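Local coordinates for protein TSC1 N-terminal domain (Chaetomium thermophilum, PDB 7A0M) that probably binds lysosomal phosphoinositides as part of the TSC complex, which restrains mTORC1, through this N-terminal helical domain of TSC1, at residues B[140-144]-B[180-184]; B[188-192]-B[208-212]. One frame throughout, in Å; residues are numbered along the deposited sequence.

Contact 1: residues B[140-144]-B[180-184]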
# COMPACT_ATOMS: atom_id res chain seq x y z
N GLY B 140 -30.80 -35.45 6.44
CA GLY B 140 -31.63 -34.68 5.54
C GLY B 140 -31.62 -35.20 4.11
O GLY B 140 -32.04 -36.33 3.85
N PHE B 141 -31.12 -34.38 3.19
CA PHE B 141 -31.03 -34.73 1.78
C PHE B 141 -29.78 -35.53 1.43
O PHE B 141 -29.49 -35.71 0.24
CB PHE B 141 -31.10 -33.46 0.92
CG PHE B 141 -32.49 -32.88 0.81
CD1 PHE B 141 -33.47 -33.54 0.10
CD2 PHE B 141 -32.80 -31.68 1.43
CE1 PHE B 141 -34.75 -33.01 0.00
CE2 PHE B 141 -34.07 -31.14 1.33
CZ PHE B 141 -35.05 -31.81 0.62
N ILE B 142 -29.03 -35.98 2.44
CA ILE B 142 -27.78 -36.70 2.18
C ILE B 142 -27.97 -37.93 1.29
O ILE B 142 -27.19 -38.11 0.34
CB ILE B 142 -27.07 -37.02 3.50
CG1 ILE B 142 -26.50 -35.75 4.13
CG2 ILE B 142 -25.97 -38.04 3.29
CD1 ILE B 142 -25.62 -36.00 5.34
N PRO B 143 -28.95 -38.81 1.54
CA PRO B 143 -29.10 -39.98 0.66
C PRO B 143 -29.38 -39.62 -0.78
O PRO B 143 -28.96 -40.35 -1.70
CB PRO B 143 -30.26 -40.75 1.29
CG PRO B 143 -31.03 -39.73 2.04
CD PRO B 143 -29.98 -38.82 2.60
N TRP B 144 -30.09 -38.52 -1.02
CA TRP B 144 -30.26 -38.01 -2.37
C TRP B 144 -28.91 -37.58 -2.94
O TRP B 144 -28.55 -37.95 -4.06
CB TRP B 144 -31.20 -36.80 -2.34
CG TRP B 144 -32.54 -37.04 -1.69
CD1 TRP B 144 -32.79 -37.03 -0.34
CD2 TRP B 144 -33.82 -37.17 -2.33
NE1 TRP B 144 -34.13 -37.23 -0.11
CE2 TRP B 144 -34.79 -37.31 -1.31
CE3 TRP B 144 -34.24 -37.22 -3.66
CZ2 TRP B 144 -36.14 -37.49 -1.57
CZ3 TRP B 144 -35.59 -37.40 -3.92
CH2 TRP B 144 -36.53 -37.54 -2.89
N PHE B 180 -30.13 -29.64 -4.93
CA PHE B 180 -30.17 -30.22 -3.59
C PHE B 180 -29.27 -29.44 -2.63
O PHE B 180 -29.60 -29.29 -1.45
CB PHE B 180 -29.75 -31.69 -3.65
CG PHE B 180 -30.86 -32.62 -4.02
CD1 PHE B 180 -31.77 -33.06 -3.07
CD2 PHE B 180 -31.00 -33.07 -5.32
CE1 PHE B 180 -32.79 -33.92 -3.42
CE2 PHE B 180 -32.02 -33.93 -5.67
CZ PHE B 180 -32.92 -34.35 -4.72
N GLY B 181 -28.13 -28.95 -3.13
CA GLY B 181 -27.25 -28.18 -2.27
C GLY B 181 -27.82 -26.83 -1.91
O GLY B 181 -27.61 -26.33 -0.80
N LYS B 182 -28.55 -26.20 -2.84
CA LYS B 182 -29.21 -24.94 -2.53
C LYS B 182 -30.28 -25.11 -1.46
O LYS B 182 -30.50 -24.21 -0.65
CB LYS B 182 -29.81 -24.34 -3.80
CG LYS B 182 -30.38 -22.94 -3.62
CD LYS B 182 -31.06 -22.45 -4.89
CE LYS B 182 -31.35 -20.96 -4.81
NZ LYS B 182 -31.59 -20.38 -6.16
N LYS B 183 -30.96 -26.26 -1.46
CA LYS B 183 -32.01 -26.51 -0.48
C LYS B 183 -31.43 -26.91 0.88
O LYS B 183 -31.94 -26.50 1.92
CB LYS B 183 -32.96 -27.60 -0.99
CG LYS B 183 -34.27 -27.69 -0.24
CD LYS B 183 -35.18 -26.53 -0.61
CE LYS B 183 -36.41 -26.47 0.29
NZ LYS B 183 -37.20 -27.73 0.23
N ASP B 184 -30.35 -27.70 0.88
CA ASP B 184 -29.72 -28.20 2.10
C ASP B 184 -28.22 -27.97 1.97
O ASP B 184 -27.46 -28.90 1.63
CB ASP B 184 -30.05 -29.67 2.32
CG ASP B 184 -29.51 -30.20 3.64
OD1 ASP B 184 -29.14 -29.38 4.51
OD2 ASP B 184 -29.46 -31.43 3.81

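Contact 2: residues B[188-192]-B[208-212]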
# COMPACT_ATOMS: atom_id res chain seq x y z
N PHE B 188 -25.26 -30.81 1.85
CA PHE B 188 -24.40 -30.91 0.67
C PHE B 188 -22.93 -31.04 1.06
O PHE B 188 -22.19 -31.82 0.47
CB PHE B 188 -24.60 -29.70 -0.24
CG PHE B 188 -23.74 -29.73 -1.47
CD1 PHE B 188 -24.14 -30.44 -2.59
CD2 PHE B 188 -22.54 -29.05 -1.50
CE1 PHE B 188 -23.34 -30.47 -3.73
CE2 PHE B 188 -21.74 -29.08 -2.63
CZ PHE B 188 -22.14 -29.79 -3.74
N MSE B 189 -22.50 -30.27 2.06
CA MSE B 189 -21.09 -30.22 2.43
C MSE B 189 -20.71 -31.36 3.37
O MSE B 189 -19.54 -31.76 3.42
CB MSE B 189 -20.77 -28.86 3.05
CG MSE B 189 -20.89 -27.72 2.05
SE MSE B 189 -20.54 -25.95 2.77
CE MSE B 189 -22.14 -25.74 3.86
N ASN B 190 -21.68 -31.88 4.13
CA ASN B 190 -21.44 -33.10 4.89
C ASN B 190 -21.22 -34.28 3.95
O ASN B 190 -20.30 -35.08 4.15
CB ASN B 190 -22.62 -33.38 5.82
CG ASN B 190 -22.39 -32.84 7.22
OD1 ASN B 190 -23.25 -32.16 7.78
ND2 ASN B 190 -21.24 -33.15 7.79
N ALA B 191 -22.06 -34.41 2.92
CA ALA B 191 -21.91 -35.49 1.96
C ALA B 191 -20.64 -35.34 1.14
O ALA B 191 -20.00 -36.34 0.79
CB ALA B 191 -23.14 -35.56 1.05
N LEU B 192 -20.26 -34.10 0.82
CA LEU B 192 -19.04 -33.89 0.04
C LEU B 192 -17.79 -34.21 0.84
O LEU B 192 -16.77 -34.60 0.26
CB LEU B 192 -19.00 -32.44 -0.47
CG LEU B 192 -17.86 -32.10 -1.43
CD1 LEU B 192 -18.01 -32.88 -2.73
CD2 LEU B 192 -17.81 -30.60 -1.70
N LEU B 208 -16.08 -29.42 -7.41
CA LEU B 208 -17.52 -29.31 -7.19
C LEU B 208 -17.84 -28.31 -6.09
O LEU B 208 -18.85 -27.60 -6.16
CB LEU B 208 -18.10 -30.69 -6.85
CG LEU B 208 -19.61 -30.76 -6.63
CD1 LEU B 208 -20.36 -30.40 -7.90
CD2 LEU B 208 -20.00 -32.14 -6.14
N LEU B 209 -16.99 -28.23 -5.06
CA LEU B 209 -17.18 -27.24 -4.01
C LEU B 209 -17.10 -25.82 -4.57
O LEU B 209 -17.90 -24.96 -4.21
CB LEU B 209 -16.16 -27.44 -2.90
CG LEU B 209 -16.22 -26.44 -1.74
CD1 LEU B 209 -17.60 -26.42 -1.11
CD2 LEU B 209 -15.16 -26.76 -0.70
N CYS B 210 -16.11 -25.57 -5.44
CA CYS B 210 -16.01 -24.26 -6.08
C CYS B 210 -17.26 -23.95 -6.89
O CYS B 210 -17.78 -22.83 -6.84
CB CYS B 210 -14.77 -24.20 -6.96
SG CYS B 210 -13.20 -24.29 -6.05
N ALA B 211 -17.75 -24.93 -7.66
CA ALA B 211 -18.98 -24.72 -8.42
C ALA B 211 -20.17 -24.49 -7.49
O ALA B 211 -21.07 -23.71 -7.81
CB ALA B 211 -19.24 -25.92 -9.33
N PHE B 212 -20.19 -25.17 -6.34
CA PHE B 212 -21.27 -24.98 -5.38
C PHE B 212 -21.28 -23.57 -4.81
O PHE B 212 -22.31 -22.89 -4.83
CB PHE B 212 -21.16 -26.01 -4.26
CG PHE B 212 -22.23 -25.88 -3.21
CD1 PHE B 212 -23.56 -26.01 -3.54
CD2 PHE B 212 -21.89 -25.63 -1.89
CE1 PHE B 212 -24.55 -25.90 -2.57
CE2 PHE B 212 -22.87 -25.51 -0.92
CZ PHE B 212 -24.20 -25.64 -1.26

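Contact 1: residues B[140-144]-B[180-184]
An aromatic cluster of Phe141, Trp144 and Phe180 joins the start of helix 142-153 to the C-terminal end of helix 168-183. Phe180 turns its edge toward the face of Phe141 in an offset edge-to-face pair, with centroids 5.5 Å apart, planes at 67° and Phe141 CD1 3.6 Å from Phe180 CE1. Phe180 also meets Trp144, whose five-membered ring is oblique to the Phe180 ring, with centroids 5.2 Å apart and planes at 32°; Trp144 CE3 comes within 3.3 Å of Phe180 CZ, and Trp144 CB sits over one face of the phenyl ring. One buried ring thus meets two aromatic residues a single helical turn apart. This is packing within an all-helical, elongated solenoid-like domain, where Leu125 and Ile124 of helix 113-125 also touch the cluster and Phe93 meets Trp144 edge-to-face. Phe141, the N-cap residue of helix 142-153, sets its ring against Lys183 and Asp184. Phe141 CE2 is 3.8 Å from Lys183 CG, in an apolar contact with the aliphatic part of the lysine, whose NZ reaches the carbonyl of Leu125. Asp184 CB lies near the plane of the Phe141 ring, at its edge, 3.5 Å from Phe141 CD2. Asp184 leaves helical geometry after helix 168-183 and N-caps helix 185-196, its OD1 accepting a hydrogen bond from Gly187 N. The second carboxylate oxygen takes a weak hydrogen bond across the contact, Phe141 N to Asp184 OD2 at 3.4 Å, just ahead of helix 142-153.

Contact 2: residues B[188-192]-B[208-212]
Helices 185-196 and 199-214 form an antiparallel hairpin, their short segments running at 172° with axes 11.7 Å apart. That spacing leaves room for large side chains between the backbones. Phe188 and Phe212 both point inward and fill one end of the gap with a face-to-face stack, centroids 4.0 Å apart and planes 28° from parallel; Phe188 CE2 closes to 3.3 Å from Phe212 CG. Leu208, one turn before Phe212, fits against the rim of the other phenyl ring, with Leu208 CG 4.0 Å from Phe188 CZ. Leu192 projects between Leu208 and Leu209: Leu192 CD1 is 4.0 Å from Leu208 CD2, and Leu192 CD2 is 3.8 Å from Leu209 CB. Selenomethionine Met189 flanks the stack, its CG 4.2 Å from Phe212 CE2. Leu177 of helix 168-183 touches both Phe188 and Leu208. With every touching residue buried and no hydrogen bond across the segments, this hairpin interface is held by apolar packing and shape fit.

From the N terminus, the chain enters contact 1 at 140-144, runs along helix 142-153, and comes back through helix 168-183 to close it at 180-184. Contact 2 opens only after that closure: helix 185-196 follows directly, and the turn into helix 199-214 brings 208-212 back against 188-192. The two are therefore in series, neither nested nor crossed, with centres 11 Å apart. They also touch. Gly181 packs on both phenylalanines of the hairpin, Gly181 C being 3.5 Å from the ring atom Phe212 CE1 and Gly181 CA 3.7 Å from Phe188 CB. Together they tie four helices, 142-153, 168-183, 185-196 and 199-214, into a continuous block in the middle of the elongated domain.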